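Local coordinates for protein fructosyl amine:oxygen oxidoreductase (Neosartorya fumigata, PDB 4WCT) that probably oxidises the fructosyl amine bond of Amadori products with a bound flavin-adenine dinucleotide and molecular oxygen, so acting as a deglycating enzyme, at residues A[74-79]-A[97-102]; A[113-118]-A[272-277]; A[140-145]-A[168-173]. All coordinates share one frame; numbering follows the deposited sequence. Where two conformers were deposited one is given.

Along the chain contact 1 closes first. Contact 2 then opens, and contact 3 is nested inside the loop that contact 2 closes. Contacts 2 and 3, with centres about 13 Å apart, share one mixed sheet, where strand 117-121 lies between strands 277-280 and 168-172. A probable hydrogen bond from His172 N to Phe117 O (2.8 Å) joins them. Contact 1 lies about 15 Å from contact 2 and 17 Å from contact 3, centre to centre, and packs helix 86-102 on strand 72-75 of a separate small sheet. Glu75 ties it to His172 of contact 3. Contacts 1 and 2 bring a strand-helix pack and a strand pair near the FAD; contact 3 extends the sheet outward.

Contact 1: A[74-79]-A[97-102]; sequences MEHSEL and AALKAW
Met74, at the end of strand 72-75, packs its thioether on helix 86-102. Its CE lies 3.7 Å from Leu99 CB and also reaches Ala98 CB. The side chains of Met74 and Leu99 cross at about a right angle. CG of Met74 is anti to the backbone N (chi1 163°), and a bend at chi2 turns the sulfur toward Trp102.

A Met-aromatic contact forms there. Met74 SD is 3.7 Å from Trp102 CD1 and approaches the five-membered ring obliquely.

His76 packs on the same leucine: its CB and CD2 both lie 4.0 Å from Leu99 CD2.

The polar atoms look to other partners. His76 NE2 donates to Glu78 OE2 at 2.8 Å. OE2 lies in the plane of the imidazole, whereas NE2 meets the carboxylate from above its plane. His76 ND1 is bonded to Thr95, so both ring nitrogens are held and the ring's rotation is fixed. Glu78 also forms a salt bridge with Arg96, and Trp102 NE1 bonds to Met391 O.

The contact is buried, and the side chain of Met74 is about 7 Å from the FAD. Strand 176-179 pairs with strand 72-75, and Thr395 and Pro394 of helix 393-404 touch Ala98 and Trp102.

Contact 2: A[113-118]-A[272-277]; sequences HETGFI and YRNLPV
Residues 115-118 and 274-277 run side by side, their end-to-end directions 30° apart, and form a parallel beta bridge between Phe117 and Val277. This is where strands 117-121 and 277-280 first pair in the large mixed sheet. Two backbone bonds make the bridge. Val277 N donates to Gly116 O at 3.0 Å. Ile118 N donates to Val277 O at 2.8 Å. The pairing goes on beyond these residues, where Ile118 bonds to Phe279. On its other side strand 117-121 is bonded to His172.

At the backbone angles of Gly116 (phi 101°) a CB would press against the carbonyl O of Thr115, so the lack of a side chain suits the position. Gly116 lies beside Pro276, and its carbonyl oxygen also receives a CA-H...O contact from Pro276.

Phe117 and Val277 point to the same face of the sheet. Val277 CB meets the edge of the phenyl ring, near its plane, with Phe117 CD1 at 3.8 Å. Ile73 of strand 72-75 touches both side chains, and the side chain of Val277 is about 7 Å from the FAD. Ile118 and Pro276 lie side by side and point the same way, with Ile118 CD1 4.1 Å from Pro276 CG.

Thr115, just before the bridge, adds a side-chain bond. Its OG1 sits between the backbone N and the carbonyl carbon (chi1 59°), which directs the hydroxyl at the loop before Val277. OG1 donates to Leu275 O at 2.7 Å, approaching from above the carbonyl plane. Glu288 accepts bonds from the backbone N of both Asn274 and Leu275. A water bridges two carbonyls, donating to Thr115 O at 2.8 Å and to Asn274 O at 2.6 Å.

Contact 3: A[140-145]-A[168-173]; sequences TNFVKL and KGWLHK
Val143 and Leu171 form a hydrogen-bonded pair of an antiparallel ladder between strands 143-145 and 168-172. Val143 N donates to Leu171 O at 3.0 Å, and Leu171 N returns to Val143 O at 2.9 Å. Leu145 and Gly169 form the next such pair, also bonded both ways. Between them Lys144 and Trp170 are a non-hydrogen-bonded pair. Beyond the ladder a water donates to Asn141 O and accepts from Lys173 N.

Phe142, Trp170 and His172 form an aromatic cluster. The edge of Trp170 points toward the face of Phe142 in an offset edge-to-face pair, with the planes at 77°. Phe142 CE1 reaches His172 CB at 3.9 Å.

CH-pi contacts add to the cluster. Thr140 CG2 lies over one face of the imidazole, 3.5 Å from His172 CD2, and is also above the centre of the Phe142 ring. The methyl sits in the corner formed by the two rings and touches both. Lys144 lays its chain over the indole, with CD 3.3 Å from Trp170 NE1. A bend at chi2 (73°) folds the lysine over that face. Helix 124-135 also touches Trp170.

On the face of Val143, Leu145 and Leu171 the contacts are mainly aliphatic. Val143 CB and Leu171 CB are 4.2 Å apart, and Leu145 CD1 reaches Leu171 CB more loosely. Ile118 touches both leucines.

Charge collects at one end. Lys144 and Lys168 each form a salt bridge with Glu146, whose carboxylate would offset the repulsion between two ammonium groups 5.8 Å apart (NZ to NZ). At the other end His172 ND1 is bonded to Glu75 OE2, so the imidazole is held by a carboxylate as well as by packing, and this would probably favour its protonated form.

Contact 1: A[74-79]-A[97-102]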
loop_
_atom_site.group_PDB
_atom_site.type_symbol
_atom_site.label_atom_id
_atom_site.label_comp_id
_atom_site.label_asym_id
_atom_site.label_seq_id
_atom_site.Cartn_x
_atom_site.Cartn_y
_atom_site.Cartn_z
ATOM N N MET A 74 -9.203 4.652 0.421
ATOM C CA MET A 74 -9.559 4.551 -0.993
ATOM C C MET A 74 -9.998 5.952 -1.459
ATOM O O MET A 74 -10.856 6.585 -0.847
ATOM C CB MET A 74 -10.717 3.553 -1.191
ATOM C CG MET A 74 -11.474 3.648 -2.551
ATOM S SD MET A 74 -10.454 3.211 -3.936
ATOM C CE MET A 74 -11.113 4.198 -5.279
ATOM N N GLU A 75 -9.452 6.398 -2.582
ATOM C CA GLU A 75 -9.882 7.654 -3.184
ATOM C C GLU A 75 -9.730 7.563 -4.686
ATOM O O GLU A 75 -8.692 7.126 -5.200
ATOM C CB GLU A 75 -9.058 8.821 -2.679
ATOM C CG GLU A 75 -9.671 10.142 -3.169
ATOM C CD GLU A 75 -8.769 11.334 -3.022
ATOM O OE1 GLU A 75 -7.551 11.142 -2.801
ATOM O OE2 GLU A 75 -9.303 12.467 -3.130
ATOM N N HIS A 76 -10.735 8.061 -5.384
ATOM C CA HIS A 76 -10.688 8.229 -6.813
ATOM C C HIS A 76 -11.037 9.692 -7.160
ATOM O O HIS A 76 -12.074 10.209 -6.737
ATOM C CB HIS A 76 -11.708 7.311 -7.488
ATOM C CG HIS A 76 -11.855 7.583 -8.949
ATOM N ND1 HIS A 76 -10.777 7.557 -9.808
ATOM C CD2 HIS A 76 -12.899 8.055 -9.665
ATOM C CE1 HIS A 76 -11.164 7.956 -11.009
ATOM N NE2 HIS A 76 -12.458 8.226 -10.958
ATOM N N SER A 77 -10.218 10.308 -8.006
ATOM C CA SER A 77 -10.480 11.661 -8.514
ATOM C C SER A 77 -10.386 11.678 -10.039
ATOM O O SER A 77 -9.436 11.167 -10.625
ATOM C CB SER A 77 -9.457 12.640 -7.949
ATOM O OG SER A 77 -9.490 12.588 -6.543
ATOM N N GLU A 78 -11.423 12.205 -10.675
ATOM C CA GLU A 78 -11.333 12.516 -12.089
ATOM C C GLU A 78 -10.603 13.867 -12.234
ATOM O O GLU A 78 -10.777 14.782 -11.426
ATOM C CB GLU A 78 -12.739 12.621 -12.694
ATOM C CG GLU A 78 -13.532 11.330 -12.746
ATOM C CD GLU A 78 -12.914 10.261 -13.647
ATOM O OE1 GLU A 78 -12.028 10.540 -14.486
ATOM O OE2 GLU A 78 -13.301 9.093 -13.492
ATOM N N LEU A 79 -9.815 13.987 -13.286
ATOM C CA LEU A 79 -8.942 15.124 -13.467
ATOM C C LEU A 79 -9.494 15.959 -14.619
ATOM O O LEU A 79 -10.083 15.406 -15.550
ATOM C CB LEU A 79 -7.547 14.628 -13.813
ATOM C CG LEU A 79 -6.917 13.837 -12.665
ATOM C CD1 LEU A 79 -5.581 13.291 -13.112
ATOM C CD2 LEU A 79 -6.788 14.637 -11.381
ATOM N N ALA A 97 -11.320 2.241 -12.028
ATOM C CA ALA A 97 -11.658 0.821 -12.050
ATOM C C ALA A 97 -11.828 0.281 -10.632
ATOM O O ALA A 97 -12.730 -0.524 -10.344
ATOM C CB ALA A 97 -10.576 0.028 -12.773
ATOM N N ALA A 98 -10.942 0.694 -9.738
ATOM C CA ALA A 98 -10.984 0.180 -8.384
ATOM C C ALA A 98 -12.279 0.610 -7.719
ATOM O O ALA A 98 -12.904 -0.185 -7.024
ATOM C CB ALA A 98 -9.777 0.663 -7.580
ATOM N N LEU A 99 -12.652 1.878 -7.869
ATOM C CA LEU A 99 -13.846 2.386 -7.213
ATOM C C LEU A 99 -15.060 1.581 -7.675
ATOM O O LEU A 99 -15.939 1.209 -6.884
ATOM C CB LEU A 99 -14.049 3.879 -7.523
ATOM C CG LEU A 99 -15.310 4.519 -6.919
ATOM C CD1 LEU A 99 -15.275 4.446 -5.398
ATOM C CD2 LEU A 99 -15.453 5.953 -7.367
ATOM N N LYS A 100 -15.175 1.427 -8.981
ATOM C CA LYS A 100 -16.306 0.694 -9.556
ATOM C C LYS A 100 -16.405 -0.698 -8.966
ATOM O O LYS A 100 -17.482 -1.174 -8.589
ATOM C CB LYS A 100 -16.138 0.653 -11.071
ATOM C CG LYS A 100 -17.194 -0.182 -11.779
ATOM C CD LYS A 100 -17.081 -0.032 -13.300
ATOM C CE LYS A 100 -18.214 -0.783 -14.003
ATOM N NZ LYS A 100 -17.909 -1.128 -15.419
ATOM N N ALA A 101 -15.272 -1.359 -8.822
ATOM C CA ALA A 101 -15.240 -2.708 -8.288
ATOM C C ALA A 101 -15.483 -2.801 -6.776
ATOM O O ALA A 101 -16.161 -3.713 -6.334
ATOM C CB ALA A 101 -13.924 -3.382 -8.674
ATOM N N TRP A 102 -15.024 -1.826 -5.994
ATOM C CA TRP A 102 -15.306 -1.784 -4.581
ATOM C C TRP A 102 -16.798 -1.679 -4.353
ATOM O O TRP A 102 -17.279 -2.025 -3.274
ATOM C CB TRP A 102 -14.608 -0.586 -3.898
ATOM C CG TRP A 102 -13.162 -0.831 -3.563
ATOM C CD1 TRP A 102 -12.109 -0.129 -4.049
ATOM C CD2 TRP A 102 -12.625 -1.763 -2.622
ATOM N NE1 TRP A 102 -10.945 -0.574 -3.483
ATOM C CE2 TRP A 102 -11.224 -1.633 -2.674
ATOM C CE3 TRP A 102 -13.173 -2.803 -1.852
ATOM C CZ2 TRP A 102 -10.362 -2.438 -1.899
ATOM C CZ3 TRP A 102 -12.325 -3.564 -1.062
ATOM C CH2 TRP A 102 -10.931 -3.369 -1.107
#

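Contact 2: A[113-118]-A[272-277]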
loop_
_atom_site.group_PDB
_atom_site.type_symbol
_atom_site.label_atom_id
_atom_site.label_comp_id
_atom_site.label_asym_id
_atom_site.label_seq_id
_atom_site.Cartn_x
_atom_site.Cartn_y
_atom_site.Cartn_z
ATOM N N HIS A 113 -16.169 1.292 2.562
ATOM C CA HIS A 113 -17.024 2.219 3.299
ATOM C C HIS A 113 -16.884 3.628 2.763
ATOM O O HIS A 113 -15.836 4.266 2.960
ATOM C CB HIS A 113 -16.655 2.162 4.778
ATOM C CG HIS A 113 -16.773 0.790 5.353
ATOM N ND1 HIS A 113 -18.004 0.243 5.667
ATOM C CD2 HIS A 113 -15.915 -0.258 5.302
ATOM C CE1 HIS A 113 -17.838 -1.018 6.024
ATOM N NE2 HIS A 113 -16.571 -1.340 5.829
ATOM N N GLU A 114 -17.870 4.074 1.959
ATOM C CA GLU A 114 -17.722 5.294 1.179
ATOM C C GLU A 114 -18.068 6.491 2.063
ATOM O O GLU A 114 -19.082 7.164 1.868
ATOM C CB GLU A 114 -18.564 5.267 -0.117
ATOM C CG GLU A 114 -18.242 6.398 -1.094
ATOM C CD GLU A 114 -18.956 6.242 -2.432
ATOM O OE1 GLU A 114 -19.704 5.263 -2.572
ATOM O OE2 GLU A 114 -18.819 7.124 -3.298
ATOM N N THR A 115 -17.196 6.752 3.031
ATOM C CA THR A 115 -17.475 7.740 4.055
ATOM C C THR A 115 -16.908 9.137 3.731
ATOM O O THR A 115 -17.146 10.094 4.499
ATOM C CB THR A 115 -16.909 7.305 5.389
ATOM O OG1 THR A 115 -15.498 7.121 5.274
ATOM C CG2 THR A 115 -17.528 6.033 5.895
ATOM N N GLY A 116 -16.062 9.212 2.708
ATOM C CA GLY A 116 -15.448 10.464 2.302
ATOM C C GLY A 116 -14.025 10.596 2.803
ATOM O O GLY A 116 -13.523 9.720 3.516
ATOM N N PHE A 117 -13.378 11.700 2.439
ATOM C CA PHE A 117 -11.936 11.862 2.659
ATOM C C PHE A 117 -11.634 13.334 2.798
ATOM O O PHE A 117 -12.086 14.151 1.980
ATOM C CB PHE A 117 -11.181 11.269 1.458
ATOM C CG PHE A 117 -9.693 11.520 1.440
ATOM C CD1 PHE A 117 -8.852 10.942 2.371
ATOM C CD2 PHE A 117 -9.138 12.377 0.499
ATOM C CE1 PHE A 117 -7.467 11.103 2.289
ATOM C CE2 PHE A 117 -7.766 12.550 0.422
ATOM C CZ PHE A 117 -6.930 11.900 1.318
ATOM N N ILE A 118 -10.931 13.687 3.875
ATOM C CA ILE A 118 -10.554 15.072 4.131
ATOM C C ILE A 118 -9.038 15.161 3.956
ATOM O O ILE A 118 -8.285 14.403 4.593
ATOM C CB ILE A 118 -10.905 15.510 5.579
ATOM C CG1 ILE A 118 -12.408 15.453 5.836
ATOM C CG2 ILE A 118 -10.367 16.899 5.867
ATOM C CD1 ILE A 118 -12.747 15.463 7.320
ATOM N N TYR A 272 -18.234 6.857 16.929
ATOM C CA TYR A 272 -17.154 6.883 15.952
ATOM C C TYR A 272 -17.505 5.999 14.756
ATOM O O TYR A 272 -16.834 5.011 14.480
ATOM C CB TYR A 272 -15.831 6.402 16.568
ATOM C CG TYR A 272 -15.211 7.331 17.606
ATOM C CD1 TYR A 272 -15.693 7.350 18.909
ATOM C CD2 TYR A 272 -14.016 8.011 17.337
ATOM C CE1 TYR A 272 -15.131 8.146 19.859
ATOM C CE2 TYR A 272 -13.441 8.834 18.288
ATOM C CZ TYR A 272 -14.002 8.905 19.540
ATOM O OH TYR A 272 -13.419 9.656 20.533
ATOM N N ARG A 273 -18.591 6.343 14.086
ATOM C CA ARG A 273 -19.130 5.506 13.022
ATOM C C ARG A 273 -19.351 6.300 11.756
ATOM O O ARG A 273 -19.747 7.483 11.787
ATOM C CB ARG A 273 -20.459 4.894 13.448
ATOM C CG ARG A 273 -20.343 3.782 14.454
ATOM C CD ARG A 273 -21.723 3.501 15.041
ATOM N NE ARG A 273 -21.710 2.394 15.988
ATOM C CZ ARG A 273 -22.760 2.015 16.709
ATOM N NH1 ARG A 273 -23.898 2.684 16.619
ATOM N NH2 ARG A 273 -22.656 0.996 17.552
ATOM N N ASN A 274 -19.050 5.680 10.617
ATOM C CA ASN A 274 -19.271 6.296 9.324
ATOM C C ASN A 274 -18.417 7.550 9.100
ATOM O O ASN A 274 -18.870 8.520 8.471
ATOM C CB ASN A 274 -20.748 6.666 9.162
ATOM C CG ASN A 274 -21.203 6.616 7.719
ATOM O OD1 ASN A 274 -20.698 5.824 6.930
ATOM N ND2 ASN A 274 -22.168 7.453 7.373
ATOM N N LEU A 275 -17.161 7.498 9.534
ATOM C CA LEU A 275 -16.325 8.667 9.581
ATOM C C LEU A 275 -15.566 8.871 8.273
ATOM O O LEU A 275 -14.957 7.928 7.776
ATOM C CB LEU A 275 -15.306 8.525 10.720
ATOM C CG LEU A 275 -15.850 8.363 12.151
ATOM C CD1 LEU A 275 -14.717 8.325 13.152
ATOM C CD2 LEU A 275 -16.852 9.458 12.510
ATOM N N PRO A 276 -15.569 10.093 7.738
ATOM C CA PRO A 276 -14.629 10.324 6.656
ATOM C C PRO A 276 -13.196 10.146 7.157
ATOM O O PRO A 276 -12.900 10.393 8.337
ATOM C CB PRO A 276 -14.873 11.766 6.264
ATOM C CG PRO A 276 -15.429 12.399 7.483
ATOM C CD PRO A 276 -16.236 11.333 8.162
ATOM N N VAL A 277 -12.302 9.751 6.258
ATOM C CA VAL A 277 -10.874 9.720 6.604
ATOM C C VAL A 277 -10.436 11.149 6.861
ATOM O O VAL A 277 -10.752 12.028 6.067
ATOM C CB VAL A 277 -10.068 9.115 5.447
ATOM C CG1 VAL A 277 -8.568 9.135 5.733
ATOM C CG2 VAL A 277 -10.545 7.686 5.165
HETATM O O HOH W 1 -19.331 9.838 6.303
#

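Contact 3: A[140-145]-A[168-173]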
loop_
_atom_site.group_PDB
_atom_site.type_symbol
_atom_site.label_atom_id
_atom_site.label_comp_id
_atom_site.label_asym_id
_atom_site.label_seq_id
_atom_site.Cartn_x
_atom_site.Cartn_y
_atom_site.Cartn_z
ATOM N N THR A 140 -13.682 16.896 -8.802
ATOM C CA THR A 140 -14.418 16.716 -7.542
ATOM C C THR A 140 -14.951 18.053 -6.992
ATOM O O THR A 140 -14.268 19.074 -7.053
ATOM C CB THR A 140 -13.493 16.060 -6.479
ATOM O OG1 THR A 140 -13.163 14.728 -6.890
ATOM C CG2 THR A 140 -14.156 16.046 -5.105
ATOM N N ASN A 141 -16.176 18.060 -6.475
ATOM C CA ASN A 141 -16.670 19.261 -5.795
ATOM C C ASN A 141 -16.401 19.150 -4.309
ATOM O O ASN A 141 -17.008 18.344 -3.632
ATOM C CB ASN A 141 -18.161 19.511 -6.065
ATOM C CG ASN A 141 -18.461 19.731 -7.547
ATOM O OD1 ASN A 141 -18.099 20.759 -8.133
ATOM N ND2 ASN A 141 -19.062 18.726 -8.174
ATOM N N PHE A 142 -15.357 19.829 -3.855
ATOM C CA PHE A 142 -14.931 19.755 -2.457
ATOM C C PHE A 142 -15.697 20.736 -1.595
ATOM O O PHE A 142 -16.188 21.761 -2.076
ATOM C CB PHE A 142 -13.456 20.102 -2.334
ATOM C CG PHE A 142 -12.534 19.146 -3.016
ATOM C CD1 PHE A 142 -12.016 18.047 -2.341
ATOM C CD2 PHE A 142 -12.183 19.326 -4.345
ATOM C CE1 PHE A 142 -11.116 17.202 -2.938
ATOM C CE2 PHE A 142 -11.283 18.474 -4.942
ATOM C CZ PHE A 142 -10.767 17.403 -4.262
ATOM N N VAL A 143 -15.809 20.428 -0.318
ATOM C CA VAL A 143 -16.287 21.384 0.670
ATOM C C VAL A 143 -15.044 21.910 1.373
ATOM O O VAL A 143 -14.208 21.134 1.849
ATOM C CB VAL A 143 -17.181 20.689 1.695
ATOM C CG1 VAL A 143 -17.597 21.663 2.772
ATOM C CG2 VAL A 143 -18.406 20.078 1.013
ATOM N N LYS A 144 -14.889 23.217 1.388
ATOM C CA LYS A 144 -13.718 23.824 2.030
ATOM C C LYS A 144 -13.930 23.890 3.530
ATOM O O LYS A 144 -14.977 24.325 4.009
ATOM C CB LYS A 144 -13.471 25.215 1.470
ATOM C CG LYS A 144 -12.290 25.945 2.108
ATOM C CD LYS A 144 -10.956 25.374 1.648
ATOM C CE LYS A 144 -9.789 25.936 2.444
ATOM N NZ LYS A 144 -9.458 27.331 1.985
ATOM N N LEU A 145 -12.880 23.559 4.270
ATOM C CA LEU A 145 -12.892 23.607 5.719
ATOM C C LEU A 145 -11.888 24.647 6.183
ATOM O O LEU A 145 -10.686 24.527 5.906
ATOM C CB LEU A 145 -12.548 22.233 6.319
ATOM C CG LEU A 145 -13.295 21.029 5.760
ATOM C CD1 LEU A 145 -12.664 19.756 6.316
ATOM C CD2 LEU A 145 -14.767 21.114 6.126
ATOM N N LYS A 168 -6.300 24.042 7.499
ATOM C CA LYS A 168 -7.338 24.240 6.479
ATOM C C LYS A 168 -7.347 23.014 5.615
ATOM O O LYS A 168 -6.359 22.327 5.496
ATOM C CB LYS A 168 -7.086 25.487 5.623
ATOM C CG LYS A 168 -7.100 26.768 6.461
ATOM C CD LYS A 168 -7.271 28.037 5.656
ATOM C CE LYS A 168 -7.211 29.240 6.592
ATOM N NZ LYS A 168 -8.477 29.352 7.360
ATOM N N GLY A 169 -8.504 22.684 5.058
ATOM C CA GLY A 169 -8.584 21.503 4.249
ATOM C C GLY A 169 -9.857 21.424 3.442
ATOM O O GLY A 169 -10.559 22.416 3.278
ATOM N N TRP A 170 -9.974 20.315 2.734
ATOM C CA TRP A 170 -11.067 20.060 1.793
ATOM C C TRP A 170 -11.634 18.655 2.028
ATOM O O TRP A 170 -10.904 17.698 2.127
ATOM C CB TRP A 170 -10.583 20.154 0.357
ATOM C CG TRP A 170 -10.197 21.526 -0.085
ATOM C CD1 TRP A 170 -10.968 22.387 -0.781
ATOM C CD2 TRP A 170 -8.931 22.187 0.119
ATOM N NE1 TRP A 170 -10.264 23.536 -1.060
ATOM C CE2 TRP A 170 -9.025 23.456 -0.493
ATOM C CE3 TRP A 170 -7.781 21.873 0.815
ATOM C CZ2 TRP A 170 -7.962 24.367 -0.501
ATOM C CZ3 TRP A 170 -6.701 22.762 0.761
ATOM C CH2 TRP A 170 -6.800 23.981 0.089
ATOM N N LEU A 171 -12.964 18.555 2.036
ATOM C CA LEU A 171 -13.692 17.312 2.170
ATOM C C LEU A 171 -14.235 16.868 0.812
ATOM O O LEU A 171 -14.837 17.668 0.077
ATOM C CB LEU A 171 -14.856 17.519 3.144
ATOM C CG LEU A 171 -15.916 16.409 3.184
ATOM C CD1 LEU A 171 -15.336 15.123 3.713
ATOM C CD2 LEU A 171 -17.096 16.822 4.041
ATOM N N HIS A 172 -13.917 15.633 0.474
ATOM C CA HIS A 172 -14.320 14.923 -0.756
ATOM C C HIS A 172 -15.330 13.866 -0.252
ATOM O O HIS A 172 -14.940 12.937 0.436
ATOM C CB HIS A 172 -13.046 14.236 -1.346
ATOM C CG HIS A 172 -13.309 13.350 -2.521
ATOM N ND1 HIS A 172 -12.296 12.761 -3.241
ATOM C CD2 HIS A 172 -14.444 13.130 -3.227
ATOM C CE1 HIS A 172 -12.802 12.140 -4.292
ATOM N NE2 HIS A 172 -14.107 12.338 -4.301
ATOM N N LYS A 173 -16.621 14.064 -0.484
ATOM C CA LYS A 173 -17.634 13.197 0.103
ATOM C C LYS A 173 -17.853 11.845 -0.596
ATOM O O LYS A 173 -18.174 10.863 0.058
ATOM C CB LYS A 173 -18.954 13.945 0.147
ATOM C CG LYS A 173 -19.263 14.569 1.486
ATOM C CD LYS A 173 -20.544 15.395 1.425
ATOM C CE LYS A 173 -20.264 16.868 1.144
ATOM N NZ LYS A 173 -21.072 17.761 2.028
HETATM O O HOH W 2 -17.383 16.451 -1.812
#